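Local coordinates for hypothetical protein XCC2953 (Xanthomonas campestris pv. campestris, PDB 2OZH) that probably transfers an acyl group, most likely acetyl from acetyl-CoA, to an unidentified acceptor, as a putative member of the GNAT acetyltransferase family, at residues Leu18-Leu23 with Lys31-Ala36; Val75-Glu80 with Gly85-Leu90. All coordinates share one frame; numbering follows the deposited sequence.

How the contacts relate
The helices of contact 1 and helix 86-96 of contact 2 pack on opposite faces of the central sheet, the contact centres about 18 Å apart. Contact 1 joins helix 16-26 to the start of helix 35-43; contact 2 sets helix 86-96 against the end of strand 69-77. They meet through that strand: Phe76 points away from helix 86-96, and its CD2 lies 3.7 Å from CG2 of Thr22, while CD1 of Leu78 lies 4.0 Å from CD1 of Leu18. The bound sulfate and ethanediol both belong to contact 2, where GNAT relatives hold acetyl-CoA. Contact 1 lies in a region that in some GNAT relatives borders the acceptor site.

Contact 1 of 2, residues Leu18-Leu23 with Lys31-Ala36; sequences LIHRTL and KDIPLA
His20 swings its ring off helix 16-26 with CG trans to the backbone N (chi1 174°); the first torsion of Leu35 likewise turns CG away from its own backbone N, and chi2 of 58° then brings CD1 of Leu35 against the ring of His20. The two side chains cross at about a right angle. CB of Leu35 stands over one ring face, 3.8 Å from the centroid of His20, in a CH-pi contact; CD1 of Leu35 reaches further along to ND1 of His20 at 3.7 Å. NE2 of His20 uses its ring edge for a polar contact. It donates to the carbonyl O of Ile33 at 3.2 Å, but the bond is weak: although the oxygen lies in the ring plane, the angle at the hydrogen is only 123°. The backbone N of Leu35 is also near NE2 of His20, yet it sits over the ring face and makes no hydrogen bond with it.

This is the pairing of helices 16-26 and 35-43 that precedes the long strands in the GNAT fold, with Pro34 as N-cap of the second helix. Deeper in, CB of Leu23 packs on CG2 of Ile33 at 4.1 Å, and Val38 of helix 35-43 continues the apolar seam by touching Ile19, His20 and Ile33. Ile33 also packs on Thr68 of the second subunit. On the flank of helix 16-26 turned to the sheet, OG1 of Thr22 bonds to the carbonyl O of Leu18 at 2.9 Å. The backbone N of Thr22 binds the same oxygen from the other face of its plane, so two donors grip one acceptor.

Contact 2 of 2, residues Val75-Glu80 with Gly85-Leu90; sequences VFVLPE and GYSKAL. With SO4 (sulfate ion), chain B; EDO (1,2-ethanediol), chain E.
Val77 and Ser87 meet where the end of strand 69-77 passes the first turn of helix 86-96. CG2 of Val77 approaches OG of Ser87 to 3.3 Å, a short approach that is doubtful, since both residues are modelled in two conformers. The same methyl lies 4.4 Å from CB of Tyr86. The tightly packed side is the buried one: Val77 and Leu90 both rest on Ala58, and the Tyr86 side chain on Val57, so strand 55-64 shares in seating the helix.

The other side, at the partly exposed Ser87, is polar and holds a sulfate. N of Ser87 donates to sulfate O3 at 3.0 Å, nearly straight at 162°. In one modelled conformer (chi1 -77°), OG of Ser87 stays beside its backbone N and donates to sulfate O2 at 2.7 Å. Gly83 N supplies another bond from the preceding loop. The strand, turn and helix N-terminus form the first half of a beta-alpha-beta unit completed by strand 105-109, and the turn resembles the pyrophosphate-binding loop of GNAT enzymes. The anion, probably from the crystallisation liquor, is thus consistent with a phosphate position of acetyl-CoA; the start of the helix would favour negative charge there.

At the N-cap, the positive phi of Gly85 would press a side chain on the carbonyl O of the preceding residue, which glycine avoids. Its own carbonyl O accepts from N of Ala89 at 2.9 Å. Further up the strand, N of Val75 donates to O1 of ethanediol at 3.1 Å. Ala109 O bonds the same diol, which thus touches both neighbouring strands, roughly where GNAT relatives usually hold the pantetheine arm.

Contact 1 of 2, residues Leu18-Leu23 with Lys31-Ala36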
# COMPACT_ATOMS: atom_id res chain seq x y z
N LEU A 18 17.72 -4.99 -15.14
CA LEU A 18 17.15 -3.89 -15.92
C LEU A 18 16.28 -2.98 -15.06
O LEU A 18 16.32 -1.75 -15.20
CB LEU A 18 16.31 -4.45 -17.08
CG LEU A 18 15.52 -3.43 -17.89
CD1 LEU A 18 16.38 -2.60 -18.77
CD2 LEU A 18 14.39 -4.09 -18.67
N ILE A 19 15.43 -3.57 -14.23
CA ILE A 19 14.54 -2.79 -13.41
C ILE A 19 15.37 -1.96 -12.44
O ILE A 19 15.08 -0.79 -12.21
CB ILE A 19 13.54 -3.71 -12.67
CG1 ILE A 19 12.61 -4.40 -13.65
CG2 ILE A 19 12.76 -2.93 -11.62
CD1 ILE A 19 11.93 -5.61 -13.02
N HIS A 20 16.34 -2.57 -11.78
CA HIS A 20 17.21 -1.86 -10.87
C HIS A 20 17.91 -0.70 -11.54
O HIS A 20 17.91 0.43 -11.02
CB HIS A 20 18.23 -2.84 -10.28
CG HIS A 20 19.28 -2.21 -9.43
ND1 HIS A 20 20.58 -2.68 -9.44
CD2 HIS A 20 19.24 -1.19 -8.55
CE1 HIS A 20 21.30 -1.94 -8.60
NE2 HIS A 20 20.51 -1.05 -8.03
N ARG A 21 18.54 -0.93 -12.68
CA ARG A 21 19.25 0.16 -13.36
C ARG A 21 18.29 1.28 -13.73
O ARG A 21 18.60 2.46 -13.56
CB ARG A 21 19.96 -0.39 -14.61
CG ARG A 21 21.11 -1.34 -14.30
CD ARG A 21 21.51 -2.29 -15.54
NE ARG A 21 22.34 -3.37 -15.01
CZ ARG A 21 22.14 -4.65 -15.10
NH1 ARG A 21 21.19 -5.17 -15.89
NH2 ARG A 21 22.89 -5.45 -14.36
N THR A 22 17.14 0.91 -14.27
CA THR A 22 16.14 1.89 -14.71
C THR A 22 15.66 2.73 -13.55
O THR A 22 15.65 3.97 -13.61
CB THR A 22 14.98 1.20 -15.42
OG1 THR A 22 15.45 0.57 -16.63
CG2 THR A 22 13.87 2.20 -15.76
N LEU A 23 15.24 2.07 -12.49
CA LEU A 23 14.72 2.80 -11.33
C LEU A 23 15.80 3.66 -10.70
O LEU A 23 15.57 4.83 -10.36
CB LEU A 23 14.12 1.83 -10.30
CG LEU A 23 12.85 1.09 -10.74
CD1 LEU A 23 12.37 0.22 -9.63
CD2 LEU A 23 11.75 2.06 -11.16
N LYS A 31 15.71 7.09 -7.42
CA LYS A 31 17.11 7.39 -7.65
C LYS A 31 17.99 6.72 -6.60
O LYS A 31 17.76 6.87 -5.38
CB LYS A 31 17.36 8.92 -7.64
CG LYS A 31 18.79 9.30 -7.99
CD LYS A 31 19.02 10.82 -7.92
CE LYS A 31 20.49 11.15 -8.11
NZ LYS A 31 20.73 12.64 -8.16
N ASP A 32 19.01 5.99 -7.07
CA ASP A 32 20.01 5.34 -6.23
C ASP A 32 19.48 4.18 -5.38
O ASP A 32 20.18 3.69 -4.51
CB ASP A 32 20.76 6.36 -5.35
CG ASP A 32 21.64 7.29 -6.16
OD1 ASP A 32 22.27 6.83 -7.14
OD2 ASP A 32 21.73 8.49 -5.81
N ILE A 33 18.28 3.68 -5.69
CA ILE A 33 17.72 2.57 -4.90
C ILE A 33 18.67 1.36 -4.94
O ILE A 33 19.16 0.99 -6.03
CB ILE A 33 16.30 2.18 -5.38
CG1 ILE A 33 15.66 1.18 -4.41
CG2 ILE A 33 16.29 1.66 -6.83
CD1 ILE A 33 14.21 0.93 -4.64
N PRO A 34 18.96 0.75 -3.78
CA PRO A 34 19.79 -0.47 -3.82
C PRO A 34 19.12 -1.67 -4.44
O PRO A 34 17.92 -1.84 -4.35
CB PRO A 34 20.12 -0.75 -2.35
CG PRO A 34 19.81 0.55 -1.63
CD PRO A 34 18.69 1.19 -2.39
N LEU A 35 19.93 -2.52 -5.07
CA LEU A 35 19.47 -3.77 -5.66
C LEU A 35 18.68 -4.61 -4.67
O LEU A 35 17.66 -5.16 -5.00
CB LEU A 35 20.65 -4.56 -6.21
CG LEU A 35 20.32 -5.93 -6.78
CD1 LEU A 35 19.30 -5.86 -7.92
CD2 LEU A 35 21.58 -6.61 -7.28
N ALA A 36 19.18 -4.71 -3.44
CA ALA A 36 18.53 -5.58 -2.47
C ALA A 36 17.14 -5.09 -2.17
O ALA A 36 16.23 -5.91 -1.91
CB ALA A 36 19.36 -5.66 -1.18

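Contact 2 of 2, residues Val75-Glu80 with Gly85-Leu90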
# COMPACT_ATOMS: atom_id res chain seq x y z
N VAL A 75 6.09 2.57 -12.56
CA VAL A 75 5.66 2.39 -13.95
C VAL A 75 6.69 2.96 -14.88
O VAL A 75 7.11 4.14 -14.76
CB VAL A 75 4.29 3.04 -14.19
CG1 VAL A 75 3.90 2.97 -15.67
CG2 VAL A 75 3.21 2.40 -13.32
N PHE A 76 7.13 2.15 -15.85
CA PHE A 76 7.99 2.66 -16.88
C PHE A 76 7.86 1.83 -18.16
O PHE A 76 7.50 0.66 -18.14
CB PHE A 76 9.47 2.74 -16.43
CG PHE A 76 10.18 1.41 -16.25
CD1 PHE A 76 10.65 0.70 -17.33
CD2 PHE A 76 10.47 0.92 -14.99
CE1 PHE A 76 11.38 -0.50 -17.18
CE2 PHE A 76 11.16 -0.26 -14.83
CZ PHE A 76 11.60 -0.98 -15.90
N VAL A 77 8.23 2.50 -19.26
CA VAL A 77 8.46 1.88 -20.57
C VAL A 77 9.81 2.38 -21.04
O VAL A 77 10.07 3.58 -20.95
CB VAL A 77 7.35 2.25 -21.57
CG1 VAL A 77 7.67 1.72 -22.94
CG2 VAL A 77 6.01 1.73 -21.09
N LEU A 78 10.67 1.49 -21.54
CA LEU A 78 11.97 1.91 -22.03
C LEU A 78 11.80 2.87 -23.19
O LEU A 78 10.87 2.72 -24.00
CB LEU A 78 12.83 0.72 -22.40
CG LEU A 78 13.20 -0.18 -21.23
CD1 LEU A 78 14.05 -1.31 -21.76
CD2 LEU A 78 13.91 0.59 -20.10
N PRO A 79 12.66 3.88 -23.31
CA PRO A 79 12.43 4.93 -24.29
C PRO A 79 12.30 4.50 -25.72
O PRO A 79 11.47 5.08 -26.46
CB PRO A 79 13.68 5.83 -24.13
CG PRO A 79 14.11 5.63 -22.74
CD PRO A 79 13.81 4.17 -22.42
N GLU A 80 13.04 3.50 -26.16
CA GLU A 80 12.95 3.07 -27.55
C GLU A 80 11.68 2.29 -27.87
O GLU A 80 11.42 1.98 -29.04
CB GLU A 80 14.20 2.28 -27.98
CG GLU A 80 14.30 0.91 -27.43
CD GLU A 80 14.98 0.80 -26.05
OE1 GLU A 80 15.04 1.79 -25.24
OE2 GLU A 80 15.45 -0.34 -25.79
N GLY A 85 1.76 1.41 -27.17
CA GLY A 85 0.70 0.89 -26.36
C GLY A 85 1.13 0.01 -25.21
O GLY A 85 0.26 -0.60 -24.57
N TYR A 86 2.43 -0.05 -24.93
CA TYR A 86 2.89 -0.94 -23.84
C TYR A 86 2.44 -0.47 -22.45
O TYR A 86 2.05 -1.33 -21.63
CB TYR A 86 4.40 -1.15 -23.93
CG TYR A 86 4.92 -1.73 -25.22
CD1 TYR A 86 4.07 -2.37 -26.14
CD2 TYR A 86 6.26 -1.68 -25.54
CE1 TYR A 86 4.56 -2.88 -27.31
CE2 TYR A 86 6.75 -2.20 -26.70
CZ TYR A 86 5.89 -2.81 -27.60
OH TYR A 86 6.41 -3.31 -28.75
N SER A 87 2.40 0.84 -22.17
CA SER A 87 1.87 1.35 -20.87
C SER A 87 0.44 0.93 -20.69
O SER A 87 0.02 0.45 -19.62
CB SER A 87 1.91 2.89 -20.75
OG SER A 87 3.21 3.36 -20.48
N LYS A 88 -0.36 1.14 -21.73
CA LYS A 88 -1.76 0.82 -21.70
C LYS A 88 -1.93 -0.68 -21.52
O LYS A 88 -2.82 -1.11 -20.83
CB LYS A 88 -2.48 1.28 -22.99
CG LYS A 88 -3.95 0.77 -23.11
CD LYS A 88 -4.61 1.06 -24.47
CE LYS A 88 -6.12 0.83 -24.42
NZ LYS A 88 -6.44 -0.62 -24.59
N ALA A 89 -1.09 -1.49 -22.16
CA ALA A 89 -1.23 -2.94 -22.02
C ALA A 89 -1.05 -3.33 -20.55
O ALA A 89 -1.79 -4.16 -19.99
CB ALA A 89 -0.23 -3.69 -22.91
N LEU A 90 -0.06 -2.72 -19.90
CA LEU A 90 0.16 -3.04 -18.52
C LEU A 90 -0.96 -2.50 -17.62
O LEU A 90 -1.43 -3.20 -16.73
CB LEU A 90 1.55 -2.61 -18.07
CG LEU A 90 2.67 -3.64 -18.26
CD1 LEU A 90 2.91 -3.96 -19.72
CD2 LEU A 90 3.93 -3.20 -17.64
S SO4 B . 3.46 4.45 -23.91
O1 SO4 B . 2.30 5.19 -24.38
O2 SO4 B . 3.65 4.96 -22.55
O3 SO4 B . 2.95 3.13 -23.97
O4 SO4 B . 4.68 4.80 -24.62
C1 EDO E . 2.98 5.09 -11.41
O1 EDO E . 4.37 4.76 -11.17
C2 EDO E . 2.53 6.23 -10.56
O2 EDO E . 3.13 7.46 -10.97